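Local coordinates for protein aspartokinase (Synechocystis, PDB 3L76) that probably catalyses the ATP-dependent phosphorylation of aspartate on its beta-carboxyl group and binds lysine and threonine at its ACT domains, at residues V76-L81 with S94-Q99; G263-A268 with A359-G364; A448-P453 with D518-V523. One frame throughout, in Å; residues are numbered along the deposited sequence.

Contact 1: residues V76-L81 with S94-Q99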
loop_
_atom_site.group_PDB
_atom_site.type_symbol
_atom_site.label_atom_id
_atom_site.label_comp_id
_atom_site.label_asym_id
_atom_site.label_seq_id
_atom_site.Cartn_x
_atom_site.Cartn_y
_atom_site.Cartn_z
ATOM N N VAL A 76 -2.656 5.370 -3.215
ATOM C CA VAL A 76 -1.774 6.340 -3.877
ATOM C C VAL A 76 -2.616 7.349 -4.638
ATOM O O VAL A 76 -2.307 8.537 -4.675
ATOM C CB VAL A 76 -0.631 5.730 -4.783
ATOM C CG1 VAL A 76 -0.332 4.280 -4.446
ATOM C CG2 VAL A 76 -0.906 5.934 -6.277
ATOM N N SER A 77 -3.716 6.870 -5.197
ATOM C CA SER A 77 -4.611 7.711 -5.988
ATOM C C SER A 77 -5.277 8.857 -5.204
ATOM O O SER A 77 -5.316 9.994 -5.674
ATOM C CB SER A 77 -5.674 6.840 -6.676
ATOM O OG SER A 77 -5.073 5.860 -7.512
ATOM N N ILE A 78 -5.813 8.568 -4.021
ATOM C CA ILE A 78 -6.414 9.630 -3.213
ATOM C C ILE A 78 -5.369 10.617 -2.670
ATOM O O ILE A 78 -5.663 11.797 -2.483
ATOM C CB ILE A 78 -7.290 9.068 -2.067
ATOM C CG1 ILE A 78 -6.427 8.479 -0.947
ATOM C CG2 ILE A 78 -8.298 8.031 -2.611
ATOM C CD1 ILE A 78 -7.229 8.092 0.293
ATOM N N ALA A 79 -4.153 10.139 -2.421
ATOM C CA ALA A 79 -3.068 11.026 -2.026
ATOM C C ALA A 79 -2.773 11.986 -3.175
ATOM O O ALA A 79 -2.782 13.204 -3.002
ATOM C CB ALA A 79 -1.815 10.225 -1.635
ATOM N N LEU A 80 -2.544 11.434 -4.363
ATOM C CA LEU A 80 -2.255 12.260 -5.527
ATOM C C LEU A 80 -3.348 13.285 -5.757
ATOM O O LEU A 80 -3.086 14.490 -5.823
ATOM C CB LEU A 80 -2.033 11.400 -6.776
ATOM C CG LEU A 80 -0.575 10.951 -6.909
ATOM C CD1 LEU A 80 0.360 12.147 -6.788
ATOM C CD2 LEU A 80 -0.220 9.934 -5.849
ATOM N N LEU A 81 -4.579 12.801 -5.860
ATOM C CA LEU A 81 -5.713 13.662 -6.173
ATOM C C LEU A 81 -5.904 14.819 -5.189
ATOM O O LEU A 81 -6.205 15.945 -5.598
ATOM C CB LEU A 81 -7.002 12.846 -6.262
ATOM C CG LEU A 81 -8.248 13.675 -6.605
ATOM C CD1 LEU A 81 -8.093 14.331 -7.965
ATOM C CD2 LEU A 81 -9.509 12.837 -6.554
ATOM N N SER A 94 -7.505 13.352 2.496
ATOM C CA SER A 94 -7.625 11.925 2.229
ATOM C C SER A 94 -7.954 11.132 3.482
ATOM O O SER A 94 -7.186 11.136 4.438
ATOM C CB SER A 94 -6.343 11.383 1.608
ATOM O OG SER A 94 -6.000 12.128 0.454
ATOM N N LEU A 95 -9.101 10.454 3.467
ATOM C CA LEU A 95 -9.482 9.545 4.546
ATOM C C LEU A 95 -9.313 8.077 4.120
ATOM O O LEU A 95 -9.428 7.739 2.940
ATOM C CB LEU A 95 -10.912 9.813 5.009
ATOM C CG LEU A 95 -11.152 11.118 5.754
ATOM C CD1 LEU A 95 -12.561 11.133 6.330
ATOM C CD2 LEU A 95 -10.107 11.294 6.854
ATOM N N THR A 96 -9.051 7.214 5.099
ATOM C CA THR A 96 -8.679 5.828 4.843
ATOM C C THR A 96 -9.211 4.920 5.952
ATOM O O THR A 96 -9.473 5.378 7.069
ATOM C CB THR A 96 -7.137 5.683 4.766
ATOM O OG1 THR A 96 -6.748 5.174 3.486
ATOM C CG2 THR A 96 -6.619 4.763 5.861
ATOM N N GLY A 97 -9.383 3.638 5.632
ATOM C CA GLY A 97 -9.733 2.626 6.618
ATOM C C GLY A 97 -10.778 3.034 7.640
ATOM O O GLY A 97 -11.845 3.522 7.286
ATOM N N ALA A 98 -10.466 2.840 8.918
ATOM C CA ALA A 98 -11.447 3.022 9.993
ATOM C C ALA A 98 -12.026 4.434 10.107
ATOM O O ALA A 98 -12.986 4.659 10.847
ATOM C CB ALA A 98 -10.858 2.582 11.328
ATOM N N GLN A 99 -11.446 5.382 9.380
ATOM C CA GLN A 99 -11.952 6.747 9.387
ATOM C C GLN A 99 -13.192 6.873 8.510
ATOM O O GLN A 99 -13.977 7.812 8.658
ATOM C CB GLN A 99 -10.868 7.715 8.914
ATOM C CG GLN A 99 -9.648 7.776 9.827
ATOM C CD GLN A 99 -8.497 8.566 9.218
ATOM O OE1 GLN A 99 -8.122 8.359 8.057
ATOM N NE2 GLN A 99 -7.917 9.467 10.010
#

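Contact 2: residues G263-A268 with A359-G364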
loop_
_atom_site.group_PDB
_atom_site.type_symbol
_atom_site.label_atom_id
_atom_site.label_comp_id
_atom_site.label_asym_id
_atom_site.label_seq_id
_atom_site.Cartn_x
_atom_site.Cartn_y
_atom_site.Cartn_z
ATOM N N GLY A 263 -33.712 -10.519 -2.785
ATOM C CA GLY A 263 -35.102 -10.661 -2.400
ATOM C C GLY A 263 -35.817 -11.906 -2.866
ATOM O O GLY A 263 -35.383 -12.573 -3.789
ATOM N N VAL A 264 -36.921 -12.219 -2.195
ATOM C CA VAL A 264 -37.799 -13.320 -2.575
ATOM C C VAL A 264 -39.117 -12.725 -3.050
ATOM O O VAL A 264 -39.604 -11.748 -2.467
ATOM C CB VAL A 264 -38.132 -14.283 -1.384
ATOM C CG1 VAL A 264 -39.205 -15.249 -1.795
ATOM C CG2 VAL A 264 -36.933 -15.069 -0.950
ATOM N N GLU A 265 -39.705 -13.318 -4.090
ATOM C CA GLU A 265 -40.971 -12.821 -4.632
ATOM C C GLU A 265 -42.041 -13.899 -4.765
ATOM O O GLU A 265 -41.724 -15.058 -5.017
ATOM C CB GLU A 265 -40.728 -12.136 -5.963
ATOM C CG GLU A 265 -39.908 -10.885 -5.814
ATOM C CD GLU A 265 -39.397 -10.345 -7.125
ATOM O OE1 GLU A 265 -39.676 -10.955 -8.163
ATOM O OE2 GLU A 265 -38.700 -9.311 -7.121
ATOM N N TYR A 266 -43.306 -13.514 -4.582
ATOM C CA TYR A 266 -44.421 -14.453 -4.637
ATOM C C TYR A 266 -45.638 -13.792 -5.249
ATOM O O TYR A 266 -46.024 -12.724 -4.813
ATOM C CB TYR A 266 -44.761 -14.988 -3.244
ATOM C CG TYR A 266 -46.127 -15.653 -3.116
ATOM C CD1 TYR A 266 -46.499 -16.729 -3.920
ATOM C CD2 TYR A 266 -47.029 -15.218 -2.167
ATOM C CE1 TYR A 266 -47.746 -17.343 -3.777
ATOM C CE2 TYR A 266 -48.259 -15.815 -2.022
ATOM C CZ TYR A 266 -48.614 -16.871 -2.823
ATOM O OH TYR A 266 -49.851 -17.448 -2.666
ATOM N N ASP A 267 -46.238 -14.442 -6.248
ATOM C CA ASP A 267 -47.412 -13.910 -6.951
ATOM C C ASP A 267 -48.444 -15.005 -7.171
ATOM O O ASP A 267 -48.247 -15.928 -7.970
ATOM C CB ASP A 267 -47.002 -13.299 -8.290
ATOM C CG ASP A 267 -48.167 -12.716 -9.058
ATOM O OD1 ASP A 267 -49.328 -12.811 -8.596
ATOM O OD2 ASP A 267 -47.905 -12.164 -10.140
ATOM N N ALA A 268 -49.556 -14.901 -6.466
ATOM C CA ALA A 268 -50.574 -15.946 -6.525
ATOM C C ALA A 268 -51.597 -15.709 -7.645
ATOM O O ALA A 268 -52.347 -16.612 -8.023
ATOM C CB ALA A 268 -51.269 -16.088 -5.173
ATOM N N ALA A 359 -39.976 -16.438 -6.951
ATOM C CA ALA A 359 -38.680 -16.091 -7.526
ATOM C C ALA A 359 -37.669 -15.698 -6.474
ATOM O O ALA A 359 -38.021 -15.250 -5.367
ATOM C CB ALA A 359 -38.843 -14.973 -8.515
ATOM N N ILE A 360 -36.405 -15.867 -6.826
ATOM C CA ILE A 360 -35.333 -15.207 -6.098
ATOM C C ILE A 360 -34.764 -14.175 -7.046
ATOM O O ILE A 360 -34.673 -14.401 -8.253
ATOM C CB ILE A 360 -34.260 -16.186 -5.628
ATOM C CG1 ILE A 360 -33.601 -16.880 -6.837
ATOM C CG2 ILE A 360 -34.871 -17.186 -4.652
ATOM C CD1 ILE A 360 -32.487 -17.842 -6.447
ATOM N N ALA A 361 -34.412 -13.020 -6.505
ATOM C CA ALA A 361 -33.943 -11.926 -7.335
ATOM C C ALA A 361 -32.683 -11.353 -6.712
ATOM O O ALA A 361 -32.562 -11.304 -5.492
ATOM C CB ALA A 361 -35.025 -10.879 -7.442
ATOM N N GLY A 362 -31.741 -10.929 -7.543
ATOM C CA GLY A 362 -30.484 -10.421 -7.026
ATOM C C GLY A 362 -29.377 -10.232 -8.031
ATOM O O GLY A 362 -29.065 -11.140 -8.819
ATOM N N ALA A 363 -28.781 -9.040 -7.993
ATOM C CA ALA A 363 -27.639 -8.716 -8.838
ATOM C C ALA A 363 -26.458 -9.671 -8.614
ATOM O O ALA A 363 -25.721 -10.000 -9.540
ATOM C CB ALA A 363 -27.228 -7.293 -8.609
ATOM N N GLY A 364 -26.318 -10.136 -7.381
ATOM C CA GLY A 364 -25.204 -10.973 -6.985
ATOM C C GLY A 364 -25.177 -12.355 -7.596
ATOM O O GLY A 364 -24.279 -13.143 -7.296
#

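Contact 3: residues A448-P453 with D518-V523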
loop_
_atom_site.group_PDB
_atom_site.type_symbol
_atom_site.label_atom_id
_atom_site.label_comp_id
_atom_site.label_asym_id
_atom_site.label_seq_id
_atom_site.Cartn_x
_atom_site.Cartn_y
_atom_site.Cartn_z
ATOM N N ALA A 448 -29.412 -29.397 -23.181
ATOM C CA ALA A 448 -30.693 -29.863 -22.706
ATOM C C ALA A 448 -30.562 -31.247 -22.147
ATOM O O ALA A 448 -29.860 -32.099 -22.686
ATOM C CB ALA A 448 -31.733 -29.838 -23.807
ATOM N N ILE A 449 -31.251 -31.468 -21.045
ATOM C CA ILE A 449 -31.323 -32.794 -20.512
ATOM C C ILE A 449 -32.758 -33.333 -20.655
ATOM O O ILE A 449 -33.687 -32.892 -19.988
ATOM C CB ILE A 449 -30.638 -32.877 -19.110
ATOM C CG1 ILE A 449 -31.433 -33.718 -18.148
ATOM C CG2 ILE A 449 -30.294 -31.488 -18.555
ATOM C CD1 ILE A 449 -31.319 -35.197 -18.437
ATOM N N ARG A 450 -32.924 -34.260 -21.596
ATOM C CA ARG A 450 -34.229 -34.838 -21.923
ATOM C C ARG A 450 -34.739 -35.762 -20.813
ATOM O O ARG A 450 -33.986 -36.565 -20.272
ATOM C CB ARG A 450 -34.155 -35.645 -23.227
ATOM C CG ARG A 450 -33.746 -34.892 -24.499
ATOM C CD ARG A 450 -34.894 -34.147 -25.116
ATOM N NE ARG A 450 -34.543 -33.596 -26.419
ATOM C CZ ARG A 450 -35.325 -32.759 -27.095
ATOM N NH1 ARG A 450 -36.485 -32.385 -26.580
ATOM N NH2 ARG A 450 -34.951 -32.289 -28.278
ATOM N N HIS A 451 -36.017 -35.632 -20.476
ATOM C CA HIS A 451 -36.698 -36.607 -19.626
ATOM C C HIS A 451 -36.259 -36.657 -18.169
ATOM O O HIS A 451 -35.981 -37.731 -17.642
ATOM C CB HIS A 451 -36.615 -38.010 -20.237
ATOM C CG HIS A 451 -37.440 -38.167 -21.471
ATOM N ND1 HIS A 451 -38.582 -37.430 -21.695
ATOM C CD2 HIS A 451 -37.296 -38.968 -22.548
ATOM C CE1 HIS A 451 -39.105 -37.773 -22.855
ATOM N NE2 HIS A 451 -38.345 -38.707 -23.392
ATOM N N VAL A 452 -36.234 -35.505 -17.513
ATOM C CA VAL A 452 -35.938 -35.468 -16.091
ATOM C C VAL A 452 -37.204 -35.866 -15.366
ATOM O O VAL A 452 -38.272 -35.300 -15.626
ATOM C CB VAL A 452 -35.471 -34.050 -15.635
ATOM C CG1 VAL A 452 -35.257 -33.998 -14.132
ATOM C CG2 VAL A 452 -34.199 -33.637 -16.351
ATOM N N PRO A 453 -37.102 -36.862 -14.475
ATOM C CA PRO A 453 -38.253 -37.272 -13.659
ATOM C C PRO A 453 -38.882 -36.065 -12.970
ATOM O O PRO A 453 -38.182 -35.307 -12.288
ATOM C CB PRO A 453 -37.628 -38.208 -12.614
ATOM C CG PRO A 453 -36.402 -38.753 -13.278
ATOM C CD PRO A 453 -35.884 -37.619 -14.140
ATOM N N ASP A 518 -34.941 -43.242 -20.672
ATOM C CA ASP A 518 -34.922 -42.353 -21.839
ATOM C C ASP A 518 -34.312 -40.970 -21.610
ATOM O O ASP A 518 -34.495 -40.075 -22.433
ATOM C CB ASP A 518 -36.331 -42.175 -22.409
ATOM C CG ASP A 518 -36.868 -43.431 -23.055
ATOM O OD1 ASP A 518 -38.107 -43.573 -23.112
ATOM O OD2 ASP A 518 -36.059 -44.271 -23.501
ATOM N N ALA A 519 -33.605 -40.775 -20.504
ATOM C CA ALA A 519 -32.926 -39.511 -20.288
ATOM C C ALA A 519 -31.805 -39.360 -21.310
ATOM O O ALA A 519 -31.348 -40.331 -21.887
ATOM C CB ALA A 519 -32.392 -39.420 -18.868
ATOM N N ALA A 520 -31.361 -38.137 -21.539
ATOM C CA ALA A 520 -30.326 -37.905 -22.529
ATOM C C ALA A 520 -29.787 -36.496 -22.406
ATOM O O ALA A 520 -30.489 -35.603 -21.932
ATOM C CB ALA A 520 -30.875 -38.135 -23.921
ATOM N N ILE A 521 -28.544 -36.302 -22.837
ATOM C CA ILE A 521 -27.925 -34.983 -22.825
ATOM C C ILE A 521 -27.541 -34.613 -24.234
ATOM O O ILE A 521 -26.853 -35.367 -24.905
ATOM C CB ILE A 521 -26.670 -34.930 -21.935
ATOM C CG1 ILE A 521 -27.050 -35.120 -20.477
ATOM C CG2 ILE A 521 -25.947 -33.590 -22.094
ATOM C CD1 ILE A 521 -25.882 -35.075 -19.576
ATOM N N VAL A 522 -27.994 -33.450 -24.680
ATOM C CA VAL A 522 -27.674 -32.977 -26.009
ATOM C C VAL A 522 -27.217 -31.527 -25.953
ATOM O O VAL A 522 -27.897 -30.675 -25.393
ATOM C CB VAL A 522 -28.866 -33.145 -26.983
ATOM C CG1 VAL A 522 -30.189 -32.801 -26.301
ATOM C CG2 VAL A 522 -28.654 -32.296 -28.231
ATOM N N VAL A 523 -26.051 -31.256 -26.524
ATOM C CA VAL A 523 -25.554 -29.893 -26.577
ATOM C C VAL A 523 -25.606 -29.313 -27.984
ATOM O O VAL A 523 -25.403 -30.017 -28.963
ATOM C CB VAL A 523 -24.147 -29.759 -25.954
ATOM C CG1 VAL A 523 -23.607 -31.109 -25.583
ATOM C CG2 VAL A 523 -23.212 -29.010 -26.871
#

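Contact 1: residues V76-L81 with S94-Q99
Ser94 meets Ile78 in two ways. Its OG lies 3.0 Å from Ile78 O, but Glu65 of the second subunit competes for the same hydroxyl hydrogen, and the hydroxyl of Ser82 is a further hydrogen-bond partner. Its CB faces the isoleucine side chain, 3.7 Å from Ile78 CD1. That methyl is brought over the strand because CG1 sits between the backbone N and the carbonyl carbon (chi1 74°) and CD1 then extends away from CA (chi2 172°). At Leu95 the side chain turns to the other side, onto Val131, and the backbone carries the contact: Leu95 O is 3.5 Å from Ile78 CD1. Thr96 is only brushed, its OG1 4.4 Å from Ile78 CD1 and hydrogen-bonded to Ala134 O. Beyond it the chain folds back, Gln99 N bonding to Thr96 O at 3.0 Å and Gln99 OE1 weakly receiving Thr96 N, while Gln99 NE2 reaches His144 O of the second subunit. The axes of helix 76-81 and strand 94-96 run 161° apart with a closest approach of 8.6 Å, and Ile78 also rests on Val132 and Ala134 of the adjacent strand. A helix lying nearly antiparallel over the strand that follows it is the helix-on-sheet layering of the amino acid kinase fold, here beside the subunit interface.

Contact 2: residues G263-A268 with A359-G364
Gly263 and Ala361 exchange two backbone hydrogen bonds, Gly263 N to Ala361 O at 3.0 Å and Ala361 N to Gly263 O at 2.9 Å, which makes them an antiparallel hydrogen-bonded pair. Two residues on, Glu265 and Ala359 repeat the pattern: Glu265 N reaches Ala359 O at 2.9 Å with an N-H...O angle of 162°, and Ala359 N returns to Glu265 O. Two of these carbonyls also take a CA-H...O contact, Gly263 O from Ile360 CA at 3.5 Å and Ala359 O from Val264 CA at 3.4 Å. The non-hydrogen-bonded pair between them, Val264 and Ile360, turns its backbone bonds outward, Val264 to Ser421 and Ile360 to Val396, so strand 348-361 is gripped along both edges. With strands 395-401 and 388-391 beyond it, strand 263-267 appears to take the place of the fourth strand in a ferredoxin-like ACT sheet, as judged from its antiparallel pairing with the first strand, 348-361, although it comes earlier in the chain than the rest. Val264 and Ile360 face the same side, the first resting on Leu412 of helix 405-415 and the second on Phe416; a bound lysine lies about 7 Å from the Ile360 side chain. On the other face, the extended Glu265 chain (CG beside the backbone N, chi1 -66°) carries its carboxylate over two methyls, OE1 4.1 Å from Ala359 CB and OE2 4.0 Å from Ala361 CB. The charge is met by Lys395, whose NZ forms a salt bridge with OE1. Past the strand end, Ala363 N donates to Glu219 OE1 of helix 215-224.

Contact 3: residues A448-P453 with D518-V523
Ala448 and Val522 form the regularly bonded end of this antiparallel pairing: Ala448 N reaches Val522 O at 3.0 Å with an N-H...O angle of 173°, and Val522 N returns to Ala448 O at 3.0 Å. Toward the loop the bonding slackens, for the 2.8 Å bond from Arg450 N to Ala520 O is bent to 143° and Ala520 N to Arg450 O is a weak 3.3 Å. Ile449 supplies the packed face, its CB 4.4 Å from Ile521 CG1, with Phe495 and Leu509 lying around the pair. Strand 437-453 thus runs between strands 490-498 and 520-533, as the first strand of a ferredoxin-like ACT domain does, and its Val452 and Pro453 touch a bound threonine. The other face is looser. Val522 is exposed on that face, and Asp518, in the loop before the strand, is exposed too, while Arg450 NH1 forms a salt bridge with Asp492 and a hydrogen bond with His307 O. His451 and Asp518 lie side by side, ring and carboxylate planes 44° apart; His451 CD2 is 3.4 Å from Asp518 CB, and the ring edge faces Asp518 O. His451 NE2 stays 4.9 Å from Asp518 OD1, too far for a salt bridge. An alanine in place of His451 would remove the ring, and Asp518 CB would probably lose the neighbour beside it, leaving a gap at the edge of the pairing.

The three contacts follow one another along the chain, each closing before the next opens. Contact 1 belongs to the amino acid kinase part, where helix 63-87 packs on a mixed sheet beside the second subunit; contacts 2 and 3 belong to the antiparallel strands of the regulatory ACT part. Centres of contacts 1 and 2 are 38 Å apart; contacts 1 and 3 lie on opposite sides of the chain's centre, 55 Å between centres. Contacts 2 and 3 are 28 Å apart between centres, about 18 Å at nearest atoms, and do not touch. The separation is consistent with effects of bound lysine or threonine reaching the kinase part indirectly, through the structure between.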